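Local coordinates for HD domain protein (Enterococcus faecalis, PDB 4LRL) that probably hydrolyses deoxyribonucleoside triphosphates to the deoxynucleoside and triphosphate, under allosteric control by bound nucleotides, as a metal-binding enzyme of the HD-domain superfamily, at residues I27-Q32 against Q51-L56; R124-C129 against A177-K182; A366-L371 against G474-K479; Y370-I375 against E440-P445. All coordinates share one frame; numbering follows the deposited sequence.

Interaction 1: residues I27-Q32 against Q51-L56; sequences IPYKEQ and QHQVIL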
loop_
_atom_site.group_PDB
_atom_site.type_symbol
_atom_site.label_atom_id
_atom_site.label_comp_id
_atom_site.label_asym_id
_atom_site.label_seq_id
_atom_site.Cartn_x
_atom_site.Cartn_y
_atom_site.Cartn_z
ATOM N N ILE C 27 22.242 -21.112 33.373
ATOM C CA ILE C 27 21.882 -19.708 33.545
ATOM C C ILE C 27 20.462 -19.631 34.121
ATOM O O ILE C 27 19.586 -20.402 33.713
ATOM C CB ILE C 27 21.951 -18.929 32.194
ATOM C CG1 ILE C 27 23.254 -19.229 31.436
ATOM C CG2 ILE C 27 21.796 -17.422 32.407
ATOM C CD1 ILE C 27 23.100 -20.268 30.325
ATOM N N PRO C 28 20.233 -18.717 35.088
ATOM C CA PRO C 28 18.885 -18.519 35.635
ATOM C C PRO C 28 17.826 -18.246 34.565
ATOM O O PRO C 28 18.080 -17.511 33.604
ATOM C CB PRO C 28 19.064 -17.307 36.551
ATOM C CG PRO C 28 20.476 -17.465 37.060
ATOM C CD PRO C 28 21.249 -17.979 35.868
ATOM N N TYR C 29 16.654 -18.847 34.754
ATOM C CA TYR C 29 15.550 -18.814 33.790
ATOM C C TYR C 29 15.211 -17.411 33.267
ATOM O O TYR C 29 15.014 -17.223 32.064
ATOM C CB TYR C 29 14.316 -19.476 34.415
ATOM C CG TYR C 29 13.199 -19.822 33.452
ATOM C CD1 TYR C 29 13.452 -20.538 32.276
ATOM C CD2 TYR C 29 11.880 -19.465 33.735
ATOM C CE1 TYR C 29 12.418 -20.867 31.396
ATOM C CE2 TYR C 29 10.841 -19.793 32.865
ATOM C CZ TYR C 29 11.120 -20.489 31.700
ATOM O OH TYR C 29 10.099 -20.808 30.850
ATOM N N LYS C 30 15.161 -16.439 34.175
ATOM C CA LYS C 30 14.854 -15.043 33.850
ATOM C C LYS C 30 15.844 -14.444 32.842
ATOM O O LYS C 30 15.492 -13.544 32.068
ATOM C CB LYS C 30 14.798 -14.223 35.152
ATOM C CG LYS C 30 15.034 -12.723 35.044
ATOM C CD LYS C 30 15.527 -12.197 36.388
ATOM C CE LYS C 30 16.733 -11.273 36.226
ATOM N NZ LYS C 30 17.661 -11.348 37.403
ATOM N N GLU C 31 17.069 -14.968 32.848
ATOM C CA GLU C 31 18.144 -14.477 31.986
ATOM C C GLU C 31 18.344 -15.320 30.725
ATOM O O GLU C 31 19.139 -14.960 29.858
ATOM C CB GLU C 31 19.457 -14.427 32.766
ATOM C CG GLU C 31 19.511 -13.402 33.883
ATOM C CD GLU C 31 20.742 -13.578 34.754
ATOM O OE1 GLU C 31 21.652 -12.728 34.671
ATOM O OE2 GLU C 31 20.814 -14.574 35.512
ATOM N N GLN C 32 17.624 -16.434 30.620
ATOM C CA GLN C 32 17.823 -17.377 29.516
ATOM C C GLN C 32 17.453 -16.801 28.152
ATOM O O GLN C 32 16.295 -16.472 27.894
ATOM C CB GLN C 32 17.076 -18.688 29.766
ATOM C CG GLN C 32 17.775 -19.622 30.735
ATOM C CD GLN C 32 17.339 -21.070 30.588
ATOM O OE1 GLN C 32 16.783 -21.472 29.562
ATOM N NE2 GLN C 32 17.599 -21.865 31.615
ATOM N N GLN C 51 13.623 -13.538 21.741
ATOM C CA GLN C 51 14.971 -13.849 22.258
ATOM C C GLN C 51 14.969 -14.589 23.592
ATOM O O GLN C 51 15.915 -15.310 23.893
ATOM C CB GLN C 51 15.812 -12.583 22.451
ATOM C CG GLN C 51 16.255 -11.896 21.184
ATOM C CD GLN C 51 15.396 -10.695 20.875
ATOM O OE1 GLN C 51 15.659 -9.588 21.354
ATOM N NE2 GLN C 51 14.356 -10.904 20.080
ATOM N N HIS C 52 13.935 -14.381 24.405
ATOM C CA HIS C 52 13.880 -14.974 25.740
ATOM C C HIS C 52 13.212 -16.342 25.724
ATOM O O HIS C 52 12.168 -16.523 25.093
ATOM C CB HIS C 52 13.124 -14.062 26.709
ATOM C CG HIS C 52 13.771 -12.729 26.920
ATOM N ND1 HIS C 52 13.522 -11.639 26.108
ATOM C CD2 HIS C 52 14.654 -12.308 27.858
ATOM C CE1 HIS C 52 14.226 -10.605 26.537
ATOM N NE2 HIS C 52 14.922 -10.985 27.596
ATOM N N GLN C 53 13.816 -17.292 26.435
ATOM C CA GLN C 53 13.228 -18.612 26.656
ATOM C C GLN C 53 11.853 -18.514 27.331
ATOM O O GLN C 53 10.936 -19.258 26.996
ATOM C CB GLN C 53 14.182 -19.477 27.495
ATOM C CG GLN C 53 13.796 -20.946 27.603
ATOM C CD GLN C 53 13.832 -21.669 26.258
ATOM O OE1 GLN C 53 14.899 -21.882 25.680
ATOM N NE2 GLN C 53 12.660 -22.060 25.764
ATOM N N VAL C 54 11.712 -17.589 28.276
ATOM C CA VAL C 54 10.452 -17.386 28.981
ATOM C C VAL C 54 9.322 -17.029 28.002
ATOM O O VAL C 54 8.214 -17.566 28.102
ATOM C CB VAL C 54 10.587 -16.293 30.074
ATOM C CG1 VAL C 54 9.228 -15.895 30.637
ATOM C CG2 VAL C 54 11.503 -16.770 31.189
ATOM N N ILE C 55 9.620 -16.133 27.058
ATOM C CA ILE C 55 8.651 -15.681 26.069
ATOM C C ILE C 55 8.274 -16.821 25.118
ATOM O O ILE C 55 7.091 -17.037 24.856
ATOM C CB ILE C 55 9.168 -14.442 25.284
ATOM C CG1 ILE C 55 9.475 -13.276 26.240
ATOM C CG2 ILE C 55 8.186 -14.037 24.172
ATOM C CD1 ILE C 55 8.295 -12.787 27.089
ATOM N N LEU C 56 9.273 -17.557 24.627
ATOM C CA LEU C 56 9.009 -18.688 23.747
ATOM C C LEU C 56 8.115 -19.719 24.434
ATOM O O LEU C 56 7.155 -20.221 23.834
ATOM C CB LEU C 56 10.305 -19.338 23.263
ATOM C CG LEU C 56 10.103 -20.528 22.309
ATOM C CD1 LEU C 56 9.412 -20.101 21.023
ATOM C CD2 LEU C 56 11.401 -21.233 22.008
HETATM O O HOH W 1 14.297 -15.832 29.456
#
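H52, the last residue of the strand, brings its CA within 3.6 Å of the backbone O of Q32, a CA-H...O contact next to the main link of the pair. Its imidazole has the water that bridges the segments at its edge, in the ring plane. H52 is also the N-cap of helix 53-60, and at Q53 the chain turns from strand to helix. The backbone N of Q53 donates a hydrogen bond to Q32 O (3.0 Å). A first-turn N-H, which has no acceptor within its own helix, is thereby satisfied by the loop that leads into strand 33-42; that strand and strand 46-52 form a two-stranded antiparallel sheet, and the N-terminal loop lies beside the start of helix 53-60, which follows strand 46-52. The side chains of Q32 and Q53 run side by side with their amides almost perpendicular, Q32 OE1 resting 3.6 Å from Q53 CG, while Q32 NE2 reaches back to I27 O and Q53 NE2 bonds to D57. V54 sets CG2 over one face of the Y29 ring, 3.7 Å from its centroid, a CH-pi contact. Y29 can reach this far because its CG lies anti to the backbone N (chi1 -166°), and its OH bonds to D57. The bridging water donates to Y29 O and Q32 O and accepts a weak bond from V54 N.

Interaction 2: residues R124-C129 against A177-K182; sequences RLITLC and ADFPEK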
loop_
_atom_site.group_PDB
_atom_site.type_symbol
_atom_site.label_atom_id
_atom_site.label_comp_id
_atom_site.label_asym_id
_atom_site.label_seq_id
_atom_site.Cartn_x
_atom_site.Cartn_y
_atom_site.Cartn_z
ATOM N N ARG C 124 12.162 -5.057 31.589
ATOM C CA ARG C 124 11.840 -5.571 30.257
ATOM C C ARG C 124 11.025 -6.873 30.271
ATOM O O ARG C 124 9.955 -6.955 29.641
ATOM C CB ARG C 124 13.098 -5.746 29.389
ATOM C CG ARG C 124 12.788 -6.406 28.036
ATOM C CD ARG C 124 13.953 -6.412 27.074
ATOM N NE ARG C 124 14.443 -5.066 26.810
ATOM C CZ ARG C 124 15.233 -4.730 25.795
ATOM N NH1 ARG C 124 15.629 -3.476 25.664
ATOM N NH2 ARG C 124 15.624 -5.636 24.910
ATOM N N LEU C 125 11.529 -7.880 30.981
ATOM C CA LEU C 125 10.924 -9.213 30.947
ATOM C C LEU C 125 9.484 -9.242 31.460
ATOM O O LEU C 125 8.621 -9.836 30.823
ATOM C CB LEU C 125 11.789 -10.245 31.671
ATOM C CG LEU C 125 11.241 -11.678 31.695
ATOM C CD1 LEU C 125 10.880 -12.206 30.283
ATOM C CD2 LEU C 125 12.223 -12.603 32.401
ATOM N N ILE C 126 9.231 -8.595 32.593
ATOM C CA ILE C 126 7.873 -8.474 33.122
ATOM C C ILE C 126 6.942 -7.709 32.170
ATOM O O ILE C 126 5.752 -8.021 32.071
ATOM C CB ILE C 126 7.851 -7.837 34.553
ATOM C CG1 ILE C 126 6.429 -7.876 35.133
ATOM C CG2 ILE C 126 8.402 -6.416 34.543
ATOM C CD1 ILE C 126 6.286 -7.234 36.503
ATOM N N THR C 127 7.489 -6.716 31.473
ATOM C CA THR C 127 6.703 -5.911 30.554
ATOM C C THR C 127 6.327 -6.734 29.311
ATOM O O THR C 127 5.198 -6.634 28.813
ATOM C CB THR C 127 7.433 -4.608 30.166
ATOM O OG1 THR C 127 7.864 -3.918 31.350
ATOM C CG2 THR C 127 6.517 -3.688 29.382
ATOM N N LEU C 128 7.267 -7.552 28.833
ATOM C CA LEU C 128 7.022 -8.418 27.682
ATOM C C LEU C 128 6.012 -9.498 28.037
ATOM O O LEU C 128 5.119 -9.815 27.245
ATOM C CB LEU C 128 8.328 -9.037 27.173
ATOM C CG LEU C 128 9.345 -8.066 26.580
ATOM C CD1 LEU C 128 10.659 -8.756 26.209
ATOM C CD2 LEU C 128 8.738 -7.352 25.386
ATOM N N CYS C 129 6.144 -10.046 29.242
ATOM C CA CYS C 129 5.204 -11.054 29.717
ATOM C C CYS C 129 3.787 -10.491 29.798
ATOM O O CYS C 129 2.859 -11.064 29.228
ATOM C CB CYS C 129 5.662 -11.629 31.057
ATOM S SG CYS C 129 7.102 -12.696 30.888
ATOM N N ALA C 177 9.338 -17.037 42.434
ATOM C CA ALA C 177 8.108 -17.254 43.210
ATOM C C ALA C 177 7.076 -16.118 43.103
ATOM O O ALA C 177 5.879 -16.375 42.975
ATOM C CB ALA C 177 8.450 -17.536 44.678
ATOM N N ASP C 178 7.559 -14.877 43.140
ATOM C CA ASP C 178 6.718 -13.678 43.186
ATOM C C ASP C 178 6.373 -13.125 41.804
ATOM O O ASP C 178 5.583 -12.184 41.682
ATOM C CB ASP C 178 7.435 -12.589 43.985
ATOM C CG ASP C 178 8.808 -12.250 43.412
ATOM O OD1 ASP C 178 9.257 -11.097 43.576
ATOM O OD2 ASP C 178 9.445 -13.132 42.794
ATOM N N PHE C 179 6.967 -13.705 40.766
ATOM C CA PHE C 179 6.804 -13.190 39.407
ATOM C C PHE C 179 5.364 -13.223 38.877
ATOM O O PHE C 179 4.930 -12.257 38.243
ATOM C CB PHE C 179 7.761 -13.886 38.435
ATOM C CG PHE C 179 8.009 -13.112 37.178
ATOM C CD1 PHE C 179 8.725 -11.920 37.211
ATOM C CD2 PHE C 179 7.537 -13.578 35.959
ATOM C CE1 PHE C 179 8.957 -11.197 36.045
ATOM C CE2 PHE C 179 7.767 -12.871 34.788
ATOM C CZ PHE C 179 8.474 -11.675 34.826
ATOM N N PRO C 180 4.620 -14.324 39.132
ATOM C CA PRO C 180 3.231 -14.377 38.665
ATOM C C PRO C 180 2.370 -13.216 39.169
ATOM O O PRO C 180 1.665 -12.593 38.367
ATOM C CB PRO C 180 2.722 -15.707 39.230
ATOM C CG PRO C 180 3.941 -16.539 39.364
ATOM C CD PRO C 180 5.018 -15.588 39.784
ATOM N N GLU C 181 2.449 -12.920 40.472
ATOM C CA GLU C 181 1.705 -11.817 41.087
ATOM C C GLU C 181 2.075 -10.494 40.419
ATOM O O GLU C 181 1.212 -9.677 40.096
ATOM C CB GLU C 181 1.981 -11.773 42.598
ATOM C CG GLU C 181 1.334 -10.618 43.359
ATOM C CD GLU C 181 2.282 -9.444 43.573
ATOM O OE1 GLU C 181 3.502 -9.676 43.742
ATOM O OE2 GLU C 181 1.802 -8.289 43.583
ATOM N N LYS C 182 3.373 -10.295 40.210
ATOM C CA LYS C 182 3.872 -9.083 39.554
ATOM C C LYS C 182 3.347 -8.927 38.120
ATOM O O LYS C 182 2.906 -7.842 37.741
ATOM C CB LYS C 182 5.403 -9.034 39.593
ATOM C CG LYS C 182 5.991 -8.982 41.004
ATOM C CD LYS C 182 7.493 -8.724 40.984
ATOM C CE LYS C 182 7.976 -8.300 42.357
ATOM N NZ LYS C 182 9.461 -8.124 42.426
#
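Helix 124-133 and the first turn of helix 179-187 come closest at I126 and K182, whose CA atoms are 7.6 Å apart, and side chains fill the interval. F179 makes the largest contribution. With chi1 at -159° its ring extends toward the other helix and enters end-on, F179 CZ foremost, 3.7 Å from I126 CA. I126 CB packs on F179 CE1 at 3.8 Å. L125 CG lies 4.2 Å from F179 CZ, and the sulfur of C129 lies at another part of the ring's edge. That SG is 4.0 Å from F179 CE2 and essentially in the ring plane, a Cys sulfur-aromatic contact. Further along, CD1 of I126 reaches K182 CB at 3.7 Å, the two side chains crossing at about a right angle. The aliphatic start of K182 thus joins the packing, while its extended chain carries NZ away to a weak salt bridge with D178 OD1. L172 of helix 167-175 touches both C129 and F179, so this is a three-helix junction within the all-helical HD domain. The chemistry is almost wholly apolar: the ring's rim meets the I126 backbone, side-chain carbon and the C129 sulfur, and the lysine charge is handled within its own segment, which implies cohesion by close packing and dispersion.

Interaction 3: residues A366-L371 against G474-K479; sequences ATIAYL and GALVLK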
loop_
_atom_site.group_PDB
_atom_site.type_symbol
_atom_site.label_atom_id
_atom_site.label_comp_id
_atom_site.label_asym_id
_atom_site.label_seq_id
_atom_site.Cartn_x
_atom_site.Cartn_y
_atom_site.Cartn_z
ATOM N N ALA C 366 -42.358 4.618 24.183
ATOM C CA ALA C 366 -43.720 4.165 23.895
ATOM C C ALA C 366 -43.876 3.669 22.444
ATOM O O ALA C 366 -44.649 2.734 22.180
ATOM C CB ALA C 366 -44.726 5.248 24.205
ATOM N N THR C 367 -43.134 4.287 21.524
ATOM C CA THR C 367 -43.197 3.907 20.120
ATOM C C THR C 367 -42.531 2.559 19.897
ATOM O O THR C 367 -43.064 1.713 19.170
ATOM C CB THR C 367 -42.578 4.987 19.204
ATOM O OG1 THR C 367 -43.431 6.131 19.184
ATOM C CG2 THR C 367 -42.420 4.488 17.769
ATOM N N ILE C 368 -41.372 2.359 20.519
ATOM C CA ILE C 368 -40.661 1.088 20.422
ATOM C C ILE C 368 -41.549 -0.044 20.949
ATOM O O ILE C 368 -41.626 -1.105 20.343
ATOM C CB ILE C 368 -39.281 1.147 21.147
ATOM C CG1 ILE C 368 -38.265 1.895 20.281
ATOM C CG2 ILE C 368 -38.739 -0.253 21.477
ATOM C CD1 ILE C 368 -37.056 2.410 21.038
ATOM N N ALA C 369 -42.241 0.200 22.058
ATOM C CA ALA C 369 -43.152 -0.798 22.616
ATOM C C ALA C 369 -44.243 -1.193 21.609
ATOM O O ALA C 369 -44.562 -2.376 21.468
ATOM C CB ALA C 369 -43.750 -0.309 23.920
ATOM N N TYR C 370 -44.773 -0.194 20.897
ATOM C CA TYR C 370 -45.778 -0.398 19.863
ATOM C C TYR C 370 -45.220 -1.233 18.699
ATOM O O TYR C 370 -45.839 -2.210 18.291
ATOM C CB TYR C 370 -46.353 0.952 19.394
ATOM C CG TYR C 370 -47.351 0.842 18.260
ATOM C CD1 TYR C 370 -47.033 1.295 16.988
ATOM C CD2 TYR C 370 -48.601 0.255 18.456
ATOM C CE1 TYR C 370 -47.938 1.181 15.934
ATOM C CE2 TYR C 370 -49.512 0.137 17.414
ATOM C CZ TYR C 370 -49.172 0.606 16.158
ATOM O OH TYR C 370 -50.066 0.490 15.125
ATOM N N LEU C 371 -44.041 -0.868 18.198
ATOM C CA LEU C 371 -43.349 -1.659 17.165
ATOM C C LEU C 371 -43.074 -3.085 17.615
ATOM O O LEU C 371 -43.160 -4.022 16.809
ATOM C CB LEU C 371 -42.035 -0.999 16.734
ATOM C CG LEU C 371 -42.124 0.436 16.218
ATOM C CD1 LEU C 371 -40.774 0.884 15.722
ATOM C CD2 LEU C 371 -43.170 0.572 15.117
ATOM N N GLY C 474 -33.188 5.400 7.646
ATOM C CA GLY C 474 -32.454 4.647 8.658
ATOM C C GLY C 474 -32.818 4.999 10.089
ATOM O O GLY C 474 -32.192 4.510 11.027
ATOM N N ALA C 475 -33.841 5.832 10.268
ATOM C CA ALA C 475 -34.224 6.283 11.601
ATOM C C ALA C 475 -35.674 5.983 11.968
ATOM O O ALA C 475 -36.561 5.877 11.111
ATOM C CB ALA C 475 -33.928 7.770 11.768
ATOM N N LEU C 476 -35.900 5.839 13.265
ATOM C CA LEU C 476 -37.236 5.711 13.812
ATOM C C LEU C 476 -37.890 7.080 13.742
ATOM O O LEU C 476 -37.330 8.055 14.250
ATOM C CB LEU C 476 -37.128 5.294 15.266
ATOM C CG LEU C 476 -38.315 4.625 15.926
ATOM C CD1 LEU C 476 -37.966 3.162 16.053
ATOM C CD2 LEU C 476 -38.521 5.243 17.290
ATOM N N VAL C 477 -39.050 7.172 13.094
ATOM C CA VAL C 477 -39.781 8.441 13.065
ATOM C C VAL C 477 -40.918 8.464 14.065
ATOM O O VAL C 477 -41.803 7.603 14.048
ATOM C CB VAL C 477 -40.315 8.860 11.654
ATOM C CG1 VAL C 477 -39.223 9.549 10.839
ATOM C CG2 VAL C 477 -40.949 7.685 10.898
ATOM N N LEU C 478 -40.869 9.454 14.947
ATOM C CA LEU C 478 -41.942 9.707 15.881
ATOM C C LEU C 478 -42.982 10.551 15.167
ATOM O O LEU C 478 -42.658 11.561 14.540
ATOM C CB LEU C 478 -41.414 10.423 17.128
ATOM C CG LEU C 478 -40.131 9.849 17.747
ATOM C CD1 LEU C 478 -39.637 10.762 18.859
ATOM C CD2 LEU C 478 -40.323 8.412 18.254
ATOM N N LYS C 479 -44.232 10.114 15.244
ATOM C CA LYS C 479 -45.330 10.796 14.590
ATOM C C LYS C 479 -45.651 12.078 15.348
ATOM O O LYS C 479 -45.568 12.119 16.578
ATOM C CB LYS C 479 -46.558 9.880 14.548
ATOM C CG LYS C 479 -46.303 8.507 13.934
ATOM C CD LYS C 479 -46.724 8.418 12.481
ATOM C CE LYS C 479 -46.257 7.110 11.874
ATOM N NZ LYS C 479 -47.173 6.634 10.805
HETATM O O HOH W 2 -44.875 7.879 17.138
#
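L476 turns its CG anti to the backbone N (chi1 -158°), which sends both methyls toward helix 361-377, while L371, its CG opposite the carbonyl carbon (chi1 -56°), brings CD1 against the CD1 branch. The two leucines slide past one another in opposite directions, and the CD1 atoms of L371 and L476 touch at 3.6 Å. The other branch of L476, CD2, lies 4.0 Å from CG2 of T367, one helical turn before L371. I368 adds a looser touch, its CG1 standing 4.4 Å from L476 CD1. L476 therefore spans a patch formed by positions 367, 368 and 371, the i, i+1 and i+4 pattern of one helix face. Its strand, 475-476, is half of a short antiparallel hairpin with strand 471-472, and L476 also makes a backbone hydrogen bond to T357, tying the C-terminal end of the chain to strand 354-357 itself. Y470, just before the hairpin, packs on both T367 and L371 and extends the apolar surface. Past the strand, L478 brings CD2 to 4.0 Å from the OG1 of T367, and its side chain also touches E363 and S364 on the preceding turn of the helix. The polar side of T367 is engaged through a water: OG1 lies 3.1 Å from it, and the same water accepts the backbone N-H of K479 at 3.0 Å, linking helix and C-terminal tail.

Interaction 4: residues Y370-I375 against E440-P445; sequences YLRELI and ERFYFP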
loop_
_atom_site.group_PDB
_atom_site.type_symbol
_atom_site.label_atom_id
_atom_site.label_comp_id
_atom_site.label_asym_id
_atom_site.label_seq_id
_atom_site.Cartn_x
_atom_site.Cartn_y
_atom_site.Cartn_z
ATOM N N TYR C 370 -44.773 -0.194 20.897
ATOM C CA TYR C 370 -45.778 -0.398 19.863
ATOM C C TYR C 370 -45.220 -1.233 18.699
ATOM O O TYR C 370 -45.839 -2.210 18.291
ATOM C CB TYR C 370 -46.353 0.952 19.394
ATOM C CG TYR C 370 -47.351 0.842 18.260
ATOM C CD1 TYR C 370 -47.033 1.295 16.988
ATOM C CD2 TYR C 370 -48.601 0.255 18.456
ATOM C CE1 TYR C 370 -47.938 1.181 15.934
ATOM C CE2 TYR C 370 -49.512 0.137 17.414
ATOM C CZ TYR C 370 -49.172 0.606 16.158
ATOM O OH TYR C 370 -50.066 0.490 15.125
ATOM N N LEU C 371 -44.041 -0.868 18.198
ATOM C CA LEU C 371 -43.349 -1.659 17.165
ATOM C C LEU C 371 -43.074 -3.085 17.615
ATOM O O LEU C 371 -43.160 -4.022 16.809
ATOM C CB LEU C 371 -42.035 -0.999 16.734
ATOM C CG LEU C 371 -42.124 0.436 16.218
ATOM C CD1 LEU C 371 -40.774 0.884 15.722
ATOM C CD2 LEU C 371 -43.170 0.572 15.117
ATOM N N ARG C 372 -42.745 -3.250 18.895
ATOM C CA ARG C 372 -42.597 -4.586 19.474
ATOM C C ARG C 372 -43.902 -5.381 19.477
ATOM O O ARG C 372 -43.882 -6.583 19.221
ATOM C CB ARG C 372 -42.008 -4.516 20.880
ATOM C CG ARG C 372 -40.497 -4.407 20.851
ATOM C CD ARG C 372 -39.946 -4.061 22.206
ATOM N NE ARG C 372 -38.523 -4.354 22.256
ATOM C CZ ARG C 372 -37.684 -3.847 23.150
ATOM N NH1 ARG C 372 -38.125 -3.000 24.076
ATOM N NH2 ARG C 372 -36.399 -4.190 23.109
ATOM N N GLU C 373 -45.029 -4.714 19.755
ATOM C CA GLU C 373 -46.335 -5.344 19.610
ATOM C C GLU C 373 -46.547 -5.830 18.175
ATOM O O GLU C 373 -46.903 -6.981 17.958
ATOM C CB GLU C 373 -47.472 -4.407 20.013
ATOM C CG GLU C 373 -48.834 -5.088 19.902
ATOM C CD GLU C 373 -50.021 -4.167 20.129
ATOM O OE1 GLU C 373 -49.849 -2.938 20.259
ATOM O OE2 GLU C 373 -51.153 -4.697 20.183
ATOM N N LEU C 374 -46.304 -4.957 17.201
ATOM C CA LEU C 374 -46.507 -5.304 15.800
ATOM C C LEU C 374 -45.659 -6.493 15.377
ATOM O O LEU C 374 -46.137 -7.382 14.674
ATOM C CB LEU C 374 -46.207 -4.108 14.891
ATOM C CG LEU C 374 -47.042 -2.837 15.076
ATOM C CD1 LEU C 374 -46.534 -1.760 14.125
ATOM C CD2 LEU C 374 -48.554 -3.112 14.876
ATOM N N ILE C 375 -44.402 -6.494 15.811
ATOM C CA ILE C 375 -43.439 -7.541 15.481
ATOM C C ILE C 375 -43.926 -8.869 16.057
ATOM O O ILE C 375 -43.846 -9.903 15.392
ATOM C CB ILE C 375 -42.017 -7.144 15.997
ATOM C CG1 ILE C 375 -41.399 -6.086 15.069
ATOM C CG2 ILE C 375 -41.099 -8.356 16.174
ATOM C CD1 ILE C 375 -40.320 -5.216 15.727
ATOM N N GLU C 440 -27.904 5.109 19.365
ATOM C CA GLU C 440 -28.919 4.250 19.959
ATOM C C GLU C 440 -29.611 3.555 18.799
ATOM O O GLU C 440 -30.107 4.212 17.880
ATOM C CB GLU C 440 -29.964 5.048 20.764
ATOM C CG GLU C 440 -29.466 5.789 22.004
ATOM C CD GLU C 440 -29.086 4.869 23.153
ATOM O OE1 GLU C 440 -29.741 3.815 23.334
ATOM O OE2 GLU C 440 -28.131 5.213 23.885
ATOM N N ARG C 441 -29.643 2.231 18.840
ATOM C CA ARG C 441 -30.338 1.475 17.804
ATOM C C ARG C 441 -31.434 0.546 18.311
ATOM O O ARG C 441 -31.338 -0.028 19.402
ATOM C CB ARG C 441 -29.346 0.701 16.942
ATOM C CG ARG C 441 -28.732 1.560 15.868
ATOM C CD ARG C 441 -27.627 0.849 15.091
ATOM N NE ARG C 441 -26.985 1.819 14.216
ATOM C CZ ARG C 441 -27.445 2.168 13.020
ATOM N NH1 ARG C 441 -28.545 1.607 12.527
ATOM N NH2 ARG C 441 -26.797 3.080 12.316
ATOM N N PHE C 442 -32.472 0.412 17.494
ATOM C CA PHE C 442 -33.531 -0.555 17.709
ATOM C C PHE C 442 -33.440 -1.636 16.629
ATOM O O PHE C 442 -33.431 -1.343 15.428
ATOM C CB PHE C 442 -34.890 0.150 17.688
ATOM C CG PHE C 442 -36.056 -0.783 17.752
ATOM C CD1 PHE C 442 -36.249 -1.606 18.863
ATOM C CD2 PHE C 442 -36.968 -0.836 16.705
ATOM C CE1 PHE C 442 -37.335 -2.480 18.930
ATOM C CE2 PHE C 442 -38.076 -1.699 16.760
ATOM C CZ PHE C 442 -38.259 -2.526 17.876
ATOM N N TYR C 443 -33.353 -2.886 17.059
ATOM C CA TYR C 443 -33.097 -3.972 16.138
ATOM C C TYR C 443 -34.368 -4.758 15.919
ATOM O O TYR C 443 -35.142 -4.946 16.842
ATOM C CB TYR C 443 -31.967 -4.868 16.664
ATOM C CG TYR C 443 -30.590 -4.313 16.385
ATOM C CD1 TYR C 443 -29.950 -3.467 17.295
ATOM C CD2 TYR C 443 -29.935 -4.622 15.200
ATOM C CE1 TYR C 443 -28.664 -2.948 17.021
ATOM C CE2 TYR C 443 -28.670 -4.108 14.914
ATOM C CZ TYR C 443 -28.043 -3.273 15.824
ATOM O OH TYR C 443 -26.792 -2.783 15.511
ATOM N N PHE C 444 -34.576 -5.221 14.689
ATOM C CA PHE C 444 -35.811 -5.931 14.327
ATOM C C PHE C 444 -35.558 -6.838 13.134
ATOM O O PHE C 444 -34.585 -6.622 12.392
ATOM C CB PHE C 444 -36.935 -4.939 14.001
ATOM C CG PHE C 444 -36.538 -3.863 13.026
ATOM C CD1 PHE C 444 -36.640 -4.075 11.647
ATOM C CD2 PHE C 444 -36.062 -2.634 13.483
ATOM C CE1 PHE C 444 -36.275 -3.072 10.735
ATOM C CE2 PHE C 444 -35.691 -1.628 12.584
ATOM C CZ PHE C 444 -35.799 -1.850 11.207
ATOM N N PRO C 445 -36.422 -7.859 12.940
ATOM C CA PRO C 445 -36.224 -8.724 11.776
ATOM C C PRO C 445 -36.366 -7.937 10.491
ATOM O O PRO C 445 -37.269 -7.109 10.368
ATOM C CB PRO C 445 -37.345 -9.763 11.906
ATOM C CG PRO C 445 -37.693 -9.747 13.364
ATOM C CD PRO C 445 -37.564 -8.311 13.756
#
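F442 points its ring end-on at helix 361-377, and three side chains from the helix receive it. I375 approaches F442 from the opposite direction, placing CD1 4.0 Å from F442 CZ at the far end of the ring. L371 comes in obliquely, its CD1 3.9 Å from F442 CE2 with CB close by, and so takes one flank of that end. On the CE1 flank, R372 passes with its aliphatic chain extended from CG to NE; R372 NE lies near the ring plane, at the edge, 4.0 Å from F442 CE1, and the guanidinium is turned 80° from the ring. This is neighbouring packing and no face-on cation-pi stack: the R372 NE has its hydrogen bond with T386 OG1, which helps fix where the arginine runs. The F442 ring gets its reach from a CG anti to the backbone N (chi1 174°). I375 has further work for its CD1, which also touches F444 CB at 3.8 Å, crossing that side chain at about a right angle, while CG2 meets P445 CD at 4.3 Å. Beyond CB, the F444 ring turns away to an edge-to-face contact with F467 of helix 461-468 and lies beside K354, a dGTP-binding residue. The short segments 370-375 and 441-444 run 10° apart in direction, axes 10.6 Å apart at closest approach, the layered packing of a helix against the central strand of the three-stranded antiparallel sheet 354-357, 441-444, 387-389.

The four contacts form two distant clusters on opposite sides of the chain's centre. Interactions 1 and 2 have centres 12 Å apart and touch directly: V54 CG1 lies 3.8 Å from C129 SG and K30 O 3.4 Å from L125 CD2, so helix 53-60 and the N-terminal loop both pack onto helix 124-133 of the HD domain. Interactions 3 and 4, centres 8 Å apart, share Y370, L371 and helix 361-377; I368 CG2 meets F442 CE1 at 3.7 Å, joining helix to sheet, and L476 CD1 of the hairpin also meets F442 CD2 at 4.2 Å. The centres of contacts in different clusters lie 50 to 61 Å apart. Along the chain, the first pair closes before the second opens. Nucleotide-binding residues lie near interactions 1 and 4.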